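Local coordinates for protein arginine N-methyltransferase SFM1 (Saccharomyces cerevisiae, PDB 5C77), which transfers a single methyl group from S-adenosyl-L-methionine to an arginine of ribosomal protein S3, at residues C81-R86 and D100-G105; A87-Q92 and I129-G134. All coordinates share one frame; numbering follows the deposited sequence.

Contact 1. Residues C81-R86 and D100-G105; sequences CLLDPR and DYFVFG. With SAH (S-adenosyl-L-homocysteine), chain C.
Leu-83 and Phe-104 both set CG opposite the carbonyl carbon (chi1 -65° and -60°), and with these torsions the two side chains run side by side from neighbouring parallel strands. Leu-83 CD1 lies over one face of the Phe-104 ring, 3.4 Å from CZ, while the same methyl meets the Phe-102 ring at its edge. Cys-81 shares this face of the sheet: its CB rests 3.8 Å from Phe-102 CD2, and its sulfur makes an oblique sulfur-aromatic contact with that ring. The backbones are zipped by three hydrogen bonds, Cys-81 N to Tyr-101 O, Val-103 N to Cys-81 O (2.8 Å) and Leu-83 N to Val-103 O (2.9 Å), the last two almost straight. Past the pairing, Leu-83 O accepts from the ribose O2' of SAH at 2.8 Å, and Phe-104 CD2 lies 3.6 Å from the same hydroxyl. Pro-85 packs on the adenine, its CB 3.5 Å from SAH C6. Replacing Phe-104 with an alanine would probably strip Leu-83 CD1 of the ring face it rests on and open a gap beside the ribose. Helix 140-151 packs on the face of Leu-83, Phe-102 and Phe-104 through Thr-147, Ile-151 and Ile-144, and on the other face Leu-82 meets Thr-117 and Lys-121 of helix 116-123; within the sheet, strand 80-83 lies between strands 101-108 and 128-131.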
loop_
_atom_site.group_PDB
_atom_site.type_symbol
_atom_site.label_atom_id
_atom_site.label_comp_id
_atom_site.label_asym_id
_atom_site.label_seq_id
_atom_site.Cartn_x
_atom_site.Cartn_y
_atom_site.Cartn_z
ATOM N N CYS A 81 13.512 -12.437 -3.668
ATOM C CA CYS A 81 14.462 -11.527 -4.281
ATOM C C CYS A 81 15.191 -10.666 -3.242
ATOM O O CYS A 81 14.577 -9.891 -2.505
ATOM C CB CYS A 81 13.760 -10.645 -5.311
ATOM S SG CYS A 81 14.851 -9.427 -6.082
ATOM N N LEU A 82 16.506 -10.827 -3.174
ATOM C CA LEU A 82 17.333 -9.928 -2.380
ATOM C C LEU A 82 17.763 -8.741 -3.245
ATOM O O LEU A 82 18.296 -8.921 -4.337
ATOM C CB LEU A 82 18.564 -10.658 -1.838
ATOM C CG LEU A 82 19.661 -9.743 -1.285
ATOM C CD1 LEU A 82 19.259 -9.183 0.072
ATOM C CD2 LEU A 82 21.010 -10.457 -1.222
ATOM N N LEU A 83 17.521 -7.529 -2.765
ATOM C CA LEU A 83 17.919 -6.352 -3.516
ATOM C C LEU A 83 19.288 -5.825 -3.085
ATOM O O LEU A 83 19.526 -5.549 -1.911
ATOM C CB LEU A 83 16.820 -5.293 -3.443
ATOM C CG LEU A 83 15.590 -5.859 -4.162
ATOM C CD1 LEU A 83 14.292 -5.466 -3.515
ATOM C CD2 LEU A 83 15.611 -5.453 -5.630
ATOM N N ASP A 84 20.185 -5.709 -4.058
ATOM C CA ASP A 84 21.585 -5.372 -3.820
ATOM C C ASP A 84 22.111 -4.536 -4.978
ATOM O O ASP A 84 22.029 -4.955 -6.132
ATOM C CB ASP A 84 22.405 -6.657 -3.692
ATOM C CG ASP A 84 23.908 -6.408 -3.661
ATOM O OD1 ASP A 84 24.359 -5.340 -3.197
ATOM O OD2 ASP A 84 24.650 -7.310 -4.091
ATOM N N PRO A 85 22.648 -3.341 -4.673
ATOM C CA PRO A 85 23.182 -2.427 -5.691
ATOM C C PRO A 85 24.421 -2.985 -6.400
ATOM O O PRO A 85 24.827 -2.459 -7.429
ATOM C CB PRO A 85 23.537 -1.177 -4.885
ATOM C CG PRO A 85 23.718 -1.669 -3.492
ATOM C CD PRO A 85 22.738 -2.769 -3.319
ATOM N N ARG A 86 24.992 -4.053 -5.861
ATOM C CA ARG A 86 26.165 -4.680 -6.448
ATOM C C ARG A 86 25.808 -5.822 -7.423
ATOM O O ARG A 86 26.666 -6.313 -8.162
ATOM C CB ARG A 86 27.100 -5.174 -5.335
ATOM C CG ARG A 86 28.434 -5.727 -5.821
ATOM C CD ARG A 86 29.243 -6.366 -4.696
ATOM N NE ARG A 86 30.396 -7.109 -5.206
ATOM C CZ ARG A 86 31.524 -6.544 -5.629
ATOM N NH1 ARG A 86 31.648 -5.220 -5.611
ATOM N NH2 ARG A 86 32.527 -7.300 -6.073
ATOM N N ASP A 100 7.843 -13.710 -4.481
ATOM C CA ASP A 100 6.790 -13.459 -3.509
ATOM C C ASP A 100 7.285 -12.520 -2.407
ATOM O O ASP A 100 6.487 -11.992 -1.639
ATOM C CB ASP A 100 6.308 -14.781 -2.888
ATOM C CG ASP A 100 5.781 -15.773 -3.930
ATOM O OD1 ASP A 100 5.046 -15.357 -4.865
ATOM O OD2 ASP A 100 6.096 -16.975 -3.807
ATOM N N TYR A 101 8.600 -12.323 -2.325
ATOM C CA TYR A 101 9.190 -11.466 -1.295
ATOM C C TYR A 101 10.380 -10.671 -1.799
ATOM O O TYR A 101 11.204 -11.179 -2.564
ATOM C CB TYR A 101 9.648 -12.291 -0.101
ATOM C CG TYR A 101 8.523 -12.951 0.642
ATOM C CD1 TYR A 101 7.885 -12.295 1.687
ATOM C CD2 TYR A 101 8.097 -14.234 0.301
ATOM C CE1 TYR A 101 6.857 -12.895 2.371
ATOM C CE2 TYR A 101 7.067 -14.840 0.979
ATOM C CZ TYR A 101 6.452 -14.166 2.014
ATOM O OH TYR A 101 5.427 -14.761 2.698
ATOM N N PHE A 102 10.469 -9.427 -1.336
ATOM C CA PHE A 102 11.555 -8.530 -1.698
ATOM C C PHE A 102 12.301 -8.073 -0.463
ATOM O O PHE A 102 11.765 -7.354 0.374
ATOM C CB PHE A 102 11.017 -7.353 -2.489
ATOM C CG PHE A 102 10.505 -7.746 -3.818
ATOM C CD1 PHE A 102 9.198 -8.182 -3.967
ATOM C CD2 PHE A 102 11.340 -7.743 -4.913
ATOM C CE1 PHE A 102 8.725 -8.587 -5.190
ATOM C CE2 PHE A 102 10.871 -8.140 -6.150
ATOM C CZ PHE A 102 9.559 -8.569 -6.289
ATOM N N VAL A 103 13.550 -8.503 -0.358
ATOM C CA VAL A 103 14.321 -8.315 0.862
ATOM C C VAL A 103 15.348 -7.190 0.727
ATOM O O VAL A 103 16.037 -7.060 -0.288
ATOM C CB VAL A 103 14.996 -9.642 1.306
ATOM C CG1 VAL A 103 15.733 -9.469 2.624
ATOM C CG2 VAL A 103 13.955 -10.742 1.421
ATOM N N PHE A 104 15.414 -6.368 1.763
ATOM C CA PHE A 104 16.349 -5.270 1.810
ATOM C C PHE A 104 17.313 -5.514 2.952
ATOM O O PHE A 104 16.903 -5.647 4.113
ATOM C CB PHE A 104 15.602 -3.951 1.952
ATOM C CG PHE A 104 14.664 -3.683 0.813
ATOM C CD1 PHE A 104 13.417 -4.281 0.769
ATOM C CD2 PHE A 104 15.042 -2.866 -0.232
ATOM C CE1 PHE A 104 12.565 -4.059 -0.289
ATOM C CE2 PHE A 104 14.192 -2.637 -1.285
ATOM C CZ PHE A 104 12.952 -3.231 -1.316
ATOM N N GLY A 105 18.591 -5.630 2.593
ATOM C CA GLY A 105 19.673 -5.809 3.546
ATOM C C GLY A 105 20.385 -4.491 3.754
ATOM O O GLY A 105 19.741 -3.479 4.028
HETATM N N SAH C . 21.524 2.307 7.338
HETATM C CA SAH C . 21.613 1.396 6.201
HETATM C CB SAH C . 20.795 1.927 5.023
HETATM C CG SAH C . 20.405 0.876 3.983
HETATM S SD SAH C . 19.514 1.542 2.548
HETATM C C SAH C . 23.073 1.158 5.804
HETATM O O SAH C . 23.371 0.356 4.913
HETATM O OXT SAH C . 23.995 1.757 6.371
HETATM C "C5'" SAH C . 20.369 0.352 1.491
HETATM C "C4'" SAH C . 19.461 -0.765 0.994
HETATM O "O4'" SAH C . 18.583 -0.298 -0.017
HETATM C "C3'" SAH C . 20.299 -1.885 0.393
HETATM O "O3'" SAH C . 20.420 -2.940 1.306
HETATM C "C2'" SAH C . 19.509 -2.358 -0.793
HETATM O "O2'" SAH C . 18.643 -3.401 -0.388
HETATM C "C1'" SAH C . 18.657 -1.161 -1.139
HETATM N N9 SAH C . 19.246 -0.469 -2.298
HETATM C C8 SAH C . 19.719 0.815 -2.348
HETATM N N7 SAH C . 20.173 1.062 -3.594
HETATM C C5 SAH C . 20.000 -0.047 -4.344
HETATM C C6 SAH C . 20.282 -0.348 -5.675
HETATM N N6 SAH C . 20.835 0.555 -6.476
HETATM N N1 SAH C . 19.983 -1.604 -6.161
HETATM C C2 SAH C . 19.406 -2.553 -5.350
HETATM N N3 SAH C . 19.134 -2.252 -4.036
HETATM C C4 SAH C . 19.418 -1.021 -3.540
#

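Contact 2. Residues A87-Q92 and I129-G134. With SAH (S-adenosyl-L-homocysteine), chain C.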
loop_
_atom_site.group_PDB
_atom_site.type_symbol
_atom_site.label_atom_id
_atom_site.label_comp_id
_atom_site.label_asym_id
_atom_site.label_seq_id
_atom_site.Cartn_x
_atom_site.Cartn_y
_atom_site.Cartn_z
ATOM N N ALA A 87 24.548 -6.241 -7.433
ATOM C CA ALA A 87 24.109 -7.297 -8.342
ATOM C C ALA A 87 24.226 -6.850 -9.796
ATOM O O ALA A 87 24.334 -5.662 -10.078
ATOM C CB ALA A 87 22.673 -7.719 -8.025
ATOM N N THR A 88 24.189 -7.798 -10.722
ATOM C CA THR A 88 24.419 -7.469 -12.126
ATOM C C THR A 88 23.140 -7.382 -12.974
ATOM O O THR A 88 23.115 -6.696 -14.002
ATOM C CB THR A 88 25.408 -8.454 -12.770
ATOM O OG1 THR A 88 24.904 -9.789 -12.646
ATOM C CG2 THR A 88 26.760 -8.372 -12.077
ATOM N N ILE A 89 22.085 -8.069 -12.537
ATOM C CA ILE A 89 20.830 -8.103 -13.275
ATOM C C ILE A 89 19.805 -7.187 -12.637
ATOM O O ILE A 89 19.416 -7.404 -11.491
ATOM C CB ILE A 89 20.218 -9.521 -13.287
ATOM C CG1 ILE A 89 21.221 -10.551 -13.828
ATOM C CG2 ILE A 89 18.919 -9.532 -14.082
ATOM C CD1 ILE A 89 21.592 -10.327 -15.269
ATOM N N ASP A 90 19.354 -6.180 -13.379
ATOM C CA ASP A 90 18.273 -5.313 -12.913
ATOM C C ASP A 90 16.923 -6.042 -12.722
ATOM O O ASP A 90 16.608 -7.016 -13.406
ATOM C CB ASP A 90 18.102 -4.115 -13.856
ATOM C CG ASP A 90 19.051 -2.962 -13.526
ATOM O OD1 ASP A 90 19.153 -2.598 -12.337
ATOM O OD2 ASP A 90 19.694 -2.414 -14.450
ATOM N N LEU A 91 16.131 -5.561 -11.776
ATOM C CA LEU A 91 14.775 -6.041 -11.614
ATOM C C LEU A 91 13.954 -5.662 -12.855
ATOM O O LEU A 91 14.050 -4.536 -13.344
ATOM C CB LEU A 91 14.154 -5.436 -10.356
ATOM C CG LEU A 91 12.871 -6.109 -9.863
ATOM C CD1 LEU A 91 13.198 -7.500 -9.360
ATOM C CD2 LEU A 91 12.196 -5.278 -8.783
ATOM N N GLN A 92 13.171 -6.612 -13.368
ATOM C CA GLN A 92 12.329 -6.392 -14.545
ATOM C C GLN A 92 10.860 -6.542 -14.184
ATOM O O GLN A 92 10.516 -7.322 -13.305
ATOM C CB GLN A 92 12.599 -7.435 -15.624
ATOM C CG GLN A 92 13.963 -7.447 -16.233
ATOM C CD GLN A 92 14.142 -8.675 -17.109
ATOM O OE1 GLN A 92 13.438 -8.846 -18.113
ATOM N NE2 GLN A 92 15.053 -9.561 -16.711
ATOM N N ILE A 129 17.609 -14.771 -4.746
ATOM C CA ILE A 129 18.038 -14.357 -6.070
ATOM C C ILE A 129 18.376 -12.891 -5.900
ATOM O O ILE A 129 17.624 -12.154 -5.262
ATOM C CB ILE A 129 16.898 -14.454 -7.100
ATOM C CG1 ILE A 129 16.365 -15.882 -7.201
ATOM C CG2 ILE A 129 17.367 -13.966 -8.467
ATOM C CD1 ILE A 129 17.218 -16.780 -8.051
ATOM N N SER A 130 19.498 -12.453 -6.448
ATOM C CA SER A 130 19.889 -11.063 -6.288
ATOM C C SER A 130 19.543 -10.221 -7.496
ATOM O O SER A 130 19.796 -10.622 -8.629
ATOM C CB SER A 130 21.376 -10.958 -5.984
ATOM O OG SER A 130 21.617 -11.305 -4.632
ATOM N N ARG A 131 18.965 -9.049 -7.246
ATOM C CA ARG A 131 18.629 -8.106 -8.317
ATOM C C ARG A 131 19.053 -6.672 -7.995
ATOM O O ARG A 131 19.097 -6.268 -6.836
ATOM C CB ARG A 131 17.134 -8.160 -8.628
ATOM C CG ARG A 131 16.690 -9.454 -9.270
ATOM C CD ARG A 131 17.086 -9.483 -10.736
ATOM N NE ARG A 131 16.772 -10.760 -11.369
ATOM C CZ ARG A 131 17.628 -11.773 -11.475
ATOM N NH1 ARG A 131 18.860 -11.666 -10.994
ATOM N NH2 ARG A 131 17.251 -12.894 -12.070
ATOM N N ARG A 132 19.362 -5.906 -9.031
ATOM C CA ARG A 132 19.787 -4.528 -8.863
ATOM C C ARG A 132 18.660 -3.574 -9.240
ATOM O O ARG A 132 17.748 -3.930 -9.995
ATOM C CB ARG A 132 21.032 -4.234 -9.710
ATOM C CG ARG A 132 21.759 -2.940 -9.328
ATOM C CD ARG A 132 22.886 -2.600 -10.276
ATOM N NE ARG A 132 22.398 -2.281 -11.608
ATOM C CZ ARG A 132 23.179 -1.998 -12.648
ATOM N NH1 ARG A 132 24.498 -1.981 -12.513
ATOM N NH2 ARG A 132 22.643 -1.722 -13.830
ATOM N N LEU A 133 18.734 -2.366 -8.692
ATOM C CA LEU A 133 17.822 -1.277 -9.018
ATOM C C LEU A 133 18.624 -0.120 -9.584
ATOM O O LEU A 133 18.698 0.948 -8.986
ATOM C CB LEU A 133 17.060 -0.817 -7.770
ATOM C CG LEU A 133 16.100 -1.850 -7.186
ATOM C CD1 LEU A 133 15.639 -1.465 -5.778
ATOM C CD2 LEU A 133 14.915 -2.037 -8.126
ATOM N N GLY A 134 19.234 -0.341 -10.738
ATOM C CA GLY A 134 20.064 0.675 -11.351
ATOM C C GLY A 134 21.421 0.820 -10.700
ATOM O O GLY A 134 21.672 0.270 -9.625
HETATM N N SAH C . 21.524 2.307 7.338
HETATM C CA SAH C . 21.613 1.396 6.201
HETATM C CB SAH C . 20.795 1.927 5.023
HETATM C CG SAH C . 20.405 0.876 3.983
HETATM S SD SAH C . 19.514 1.542 2.548
HETATM C C SAH C . 23.073 1.158 5.804
HETATM O O SAH C . 23.371 0.356 4.913
HETATM O OXT SAH C . 23.995 1.757 6.371
HETATM C "C5'" SAH C . 20.369 0.352 1.491
HETATM C "C4'" SAH C . 19.461 -0.765 0.994
HETATM O "O4'" SAH C . 18.583 -0.298 -0.017
HETATM C "C3'" SAH C . 20.299 -1.885 0.393
HETATM O "O3'" SAH C . 20.420 -2.940 1.306
HETATM C "C2'" SAH C . 19.509 -2.358 -0.793
HETATM O "O2'" SAH C . 18.643 -3.401 -0.388
HETATM C "C1'" SAH C . 18.657 -1.161 -1.139
HETATM N N9 SAH C . 19.246 -0.469 -2.298
HETATM C C8 SAH C . 19.719 0.815 -2.348
HETATM N N7 SAH C . 20.173 1.062 -3.594
HETATM C C5 SAH C . 20.000 -0.047 -4.344
HETATM C C6 SAH C . 20.282 -0.348 -5.675
HETATM N N6 SAH C . 20.835 0.555 -6.476
HETATM N N1 SAH C . 19.983 -1.604 -6.161
HETATM C C2 SAH C . 19.406 -2.553 -5.350
HETATM N N3 SAH C . 19.134 -2.252 -4.036
HETATM C C4 SAH C . 19.418 -1.021 -3.540
#
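A single backbone bridge joins Asp-90 to Arg-132, with Arg-132 N hydrogen-bonded to Ile-89 O and Leu-91 N to Arg-132 O, each at 2.9 Å. Asp-90 OD1 takes the Gly-134 N-H at 2.8 Å on its syn side, somewhat out of the carboxylate plane, and OD2 forms a salt bridge with Arg-132 NH2 at 3.1 Å; a weak hydrogen bond runs from Arg-132 NE to OD1. The planes of carboxylate and guanidinium are 51° apart, and the Arg-132 chain reaches the acid by bending at chi3 (66°), its CD passing 3.4 Å from Ala-87 O. Arg-131 bends earlier, at chi2, and lays its guanidinium between Ile-89 CG2 and, on the opposite face, Ile-129 CG2. The Leu-91 side chain crosses that of Arg-131 at about a right angle, CD1 against CG, and Leu-91 CB meets Leu-133 CD2. Leu-133 CB lies over the adenine, 3.4 Å from SAH N1. These bonds are consistent with the loop steadying the turn that reads adenine: Leu-133 N donates to SAH N1, and Gly-134 O accepts from SAH N6. Such backbone recognition, with Asp-90 probably positioning Gly-134 from the second shell, belongs to the cofactor pocket of this SPOUT-family methyltransferase.

In the fold
The two contacts illustrate how one cofactor pocket draws on a sheet and on the loop beside it. Contact 1 is wholly buried and joins neighbouring parallel strands through regular backbone bonds and apolar side chains; contact 2 lies farther from the centre of the chain, is only partly buried, and combines a salt bridge, side-chain-to-backbone bonding and apolar packing round a single bridge to an irregular loop. The centres of contacts 1 and 2 are about 8 Å apart. Leu-82, on the shared strand, probably bonds from N to Ile-129 O (2.7 Å), and the chain passes directly from 81-86 into 87-92. SAH touches both: one adenine face and the ribose at contact 1, the opposite face and polar edge at contact 2.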